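PDB 2GZA: type IV secretion system protein VirB11 from Brucella suis, which hydrolyses ATP as the hexameric cytoplasmic ATPase of the VirB type IV secretion system, a virulence factor. Local coordinates for residues F269-A274 / L317-V321. Numbering follows the deposited sequence.
Sequences FINVAA and LLYLV
This is a buried helix-helix contact, apolar in its side chains, in the P-loop ATPase fold of VirB11. Residues 269-274 of helix 265-274 pack against 317-321, the C-terminal part of helix 311-321, which leads into sheet strand 324-331. It lies away from the Walker A loop. Both segments are helical. A273 N and A274 N donate to F269 O and I270 O at 2.9 and 2.8 Å. In 317-321 the V321 N to L317 O bond is weak, at 3.1 Å, and the phi of V321 stretches to -105°. The two axes run in the same general direction, 43° apart, with a closest approach of 9.9 Å. A273 and V321 are the nearest pair, CA to CA 6.2 Å.

I270 and V321 form the centre, and both point toward the opposite helix. I270 takes the mt rotamer. Its CD1 meets L318 CD1 at 3.5 Å, and its CG2 lies 3.9 Å from L317 CD1. The CA-to-CB bond of L318 points away; chi1 -93° and chi2 -11°, both between wells, bring its end back. V321, with chi1 t, puts CG1 3.6 Å from A273 CB and CG2 4.1 Å from A274 CB. V321 CG2 also packs 3.7 Å from I270 O. The small alanines leave room for this valine. F269 adds a looser contact, CE2 to V321 CG1 at 4.5 Å.

From helix 289-300, V300 touches I270 and F293 touches L318. R295 of a second subunit hydrogen-bonds N271 OD1, and its L298 packs on L317. No hydrogen bond or salt bridge joins the two segments, so their direct contact rests on van der Waals packing and burial of 276 Å², both sides summed.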
loop_
_atom_site.group_PDB
_atom_site.type_symbol
_atom_site.label_atom_id
_atom_site.label_comp_id
_atom_site.label_asym_id
_atom_site.label_seq_id
_atom_site.Cartn_x
_atom_site.Cartn_y
_atom_site.Cartn_z
ATOM N N PHE C 269 21.854 -6.373 -10.423
ATOM C CA PHE C 269 23.218 -5.932 -10.153
ATOM C C PHE C 269 23.466 -5.939 -8.652
ATOM O O PHE C 269 24.457 -6.500 -8.180
ATOM C CB PHE C 269 23.460 -4.523 -10.719
ATOM C CG PHE C 269 24.878 -4.049 -10.581
ATOM C CD1 PHE C 269 25.833 -4.391 -11.527
ATOM C CD2 PHE C 269 25.254 -3.251 -9.512
ATOM C CE1 PHE C 269 27.148 -3.949 -11.410
ATOM C CE2 PHE C 269 26.563 -2.810 -9.379
ATOM C CZ PHE C 269 27.515 -3.161 -10.335
ATOM N N ILE C 270 22.561 -5.314 -7.907
ATOM C CA ILE C 270 22.622 -5.264 -6.449
ATOM C C ILE C 270 22.698 -6.662 -5.869
ATOM O O ILE C 270 23.468 -6.927 -4.949
ATOM C CB ILE C 270 21.405 -4.512 -5.846
ATOM C CG1 ILE C 270 21.560 -3.005 -6.025
ATOM C CG2 ILE C 270 21.223 -4.827 -4.353
ATOM C CD1 ILE C 270 20.304 -2.215 -5.665
ATOM N N ASN C 271 21.911 -7.569 -6.416
ATOM C CA ASN C 271 21.924 -8.928 -5.892
ATOM C C ASN C 271 23.116 -9.744 -6.286
ATOM O O ASN C 271 23.539 -10.624 -5.531
ATOM C CB ASN C 271 20.658 -9.693 -6.233
ATOM C CG ASN C 271 19.703 -9.737 -5.073
ATOM O OD1 ASN C 271 20.066 -10.135 -3.962
ATOM N ND2 ASN C 271 18.471 -9.306 -5.316
ATOM N N VAL C 272 23.673 -9.469 -7.462
ATOM C CA VAL C 272 24.895 -10.135 -7.868
ATOM C C VAL C 272 26.024 -9.681 -6.925
ATOM O O VAL C 272 26.781 -10.505 -6.399
ATOM C CB VAL C 272 25.228 -9.832 -9.338
ATOM C CG1 VAL C 272 26.665 -10.210 -9.657
ATOM C CG2 VAL C 272 24.254 -10.569 -10.252
ATOM N N ALA C 273 26.105 -8.373 -6.703
ATOM C CA ALA C 273 27.152 -7.783 -5.870
ATOM C C ALA C 273 27.022 -8.171 -4.402
ATOM O O ALA C 273 28.020 -8.440 -3.727
ATOM C CB ALA C 273 27.153 -6.271 -6.006
ATOM N N ALA C 274 25.793 -8.189 -3.899
ATOM C CA ALA C 274 25.552 -8.616 -2.533
ATOM C C ALA C 274 25.799 -10.112 -2.326
ATOM O O ALA C 274 25.930 -10.558 -1.184
ATOM C CB ALA C 274 24.152 -8.214 -2.076
ATOM N N LEU C 317 20.579 -0.572 0.190
ATOM C CA LEU C 317 21.212 -1.599 -0.633
ATOM C C LEU C 317 22.295 -1.021 -1.535
ATOM O O LEU C 317 23.366 -1.599 -1.665
ATOM C CB LEU C 317 20.172 -2.379 -1.448
ATOM C CG LEU C 317 19.735 -3.721 -0.853
ATOM C CD1 LEU C 317 20.938 -4.605 -0.478
ATOM C CD2 LEU C 317 18.865 -3.521 0.342
ATOM N N LEU C 318 22.002 0.129 -2.136
ATOM C CA LEU C 318 22.965 0.833 -2.967
ATOM C C LEU C 318 24.244 1.188 -2.204
ATOM O O LEU C 318 25.348 1.037 -2.730
ATOM C CB LEU C 318 22.350 2.106 -3.558
ATOM C CG LEU C 318 21.690 2.105 -4.943
ATOM C CD1 LEU C 318 21.967 0.826 -5.721
ATOM C CD2 LEU C 318 20.210 2.347 -4.847
ATOM N N TYR C 319 24.085 1.657 -0.971
ATOM C CA TYR C 319 25.225 2.022 -0.141
ATOM C C TYR C 319 26.039 0.832 0.355
ATOM O O TYR C 319 27.244 0.960 0.571
ATOM C CB TYR C 319 24.802 2.896 1.043
ATOM C CG TYR C 319 24.342 4.297 0.676
ATOM C CD1 TYR C 319 23.249 4.877 1.314
ATOM C CD2 TYR C 319 25.000 5.043 -0.305
ATOM C CE1 TYR C 319 22.818 6.158 0.984
ATOM C CE2 TYR C 319 24.572 6.322 -0.643
ATOM C CZ TYR C 319 23.483 6.871 0.009
ATOM O OH TYR C 319 23.059 8.142 -0.316
ATOM N N LEU C 320 25.385 -0.312 0.536
ATOM C CA LEU C 320 26.064 -1.530 0.956
ATOM C C LEU C 320 26.861 -2.157 -0.174
ATOM O O LEU C 320 27.849 -2.850 0.064
ATOM C CB LEU C 320 25.047 -2.529 1.493
ATOM C CG LEU C 320 24.473 -2.215 2.875
ATOM C CD1 LEU C 320 23.322 -3.133 3.171
ATOM C CD2 LEU C 320 25.533 -2.322 3.965
ATOM N N VAL C 321 26.433 -1.885 -1.397
ATOM C CA VAL C 321 26.929 -2.560 -2.583
ATOM C C VAL C 321 27.890 -1.681 -3.390
ATOM O O VAL C 321 28.866 -2.176 -3.946
ATOM C CB VAL C 321 25.728 -3.024 -3.437
ATOM C CG1 VAL C 321 26.061 -3.061 -4.916
ATOM C CG2 VAL C 321 25.237 -4.361 -2.942
#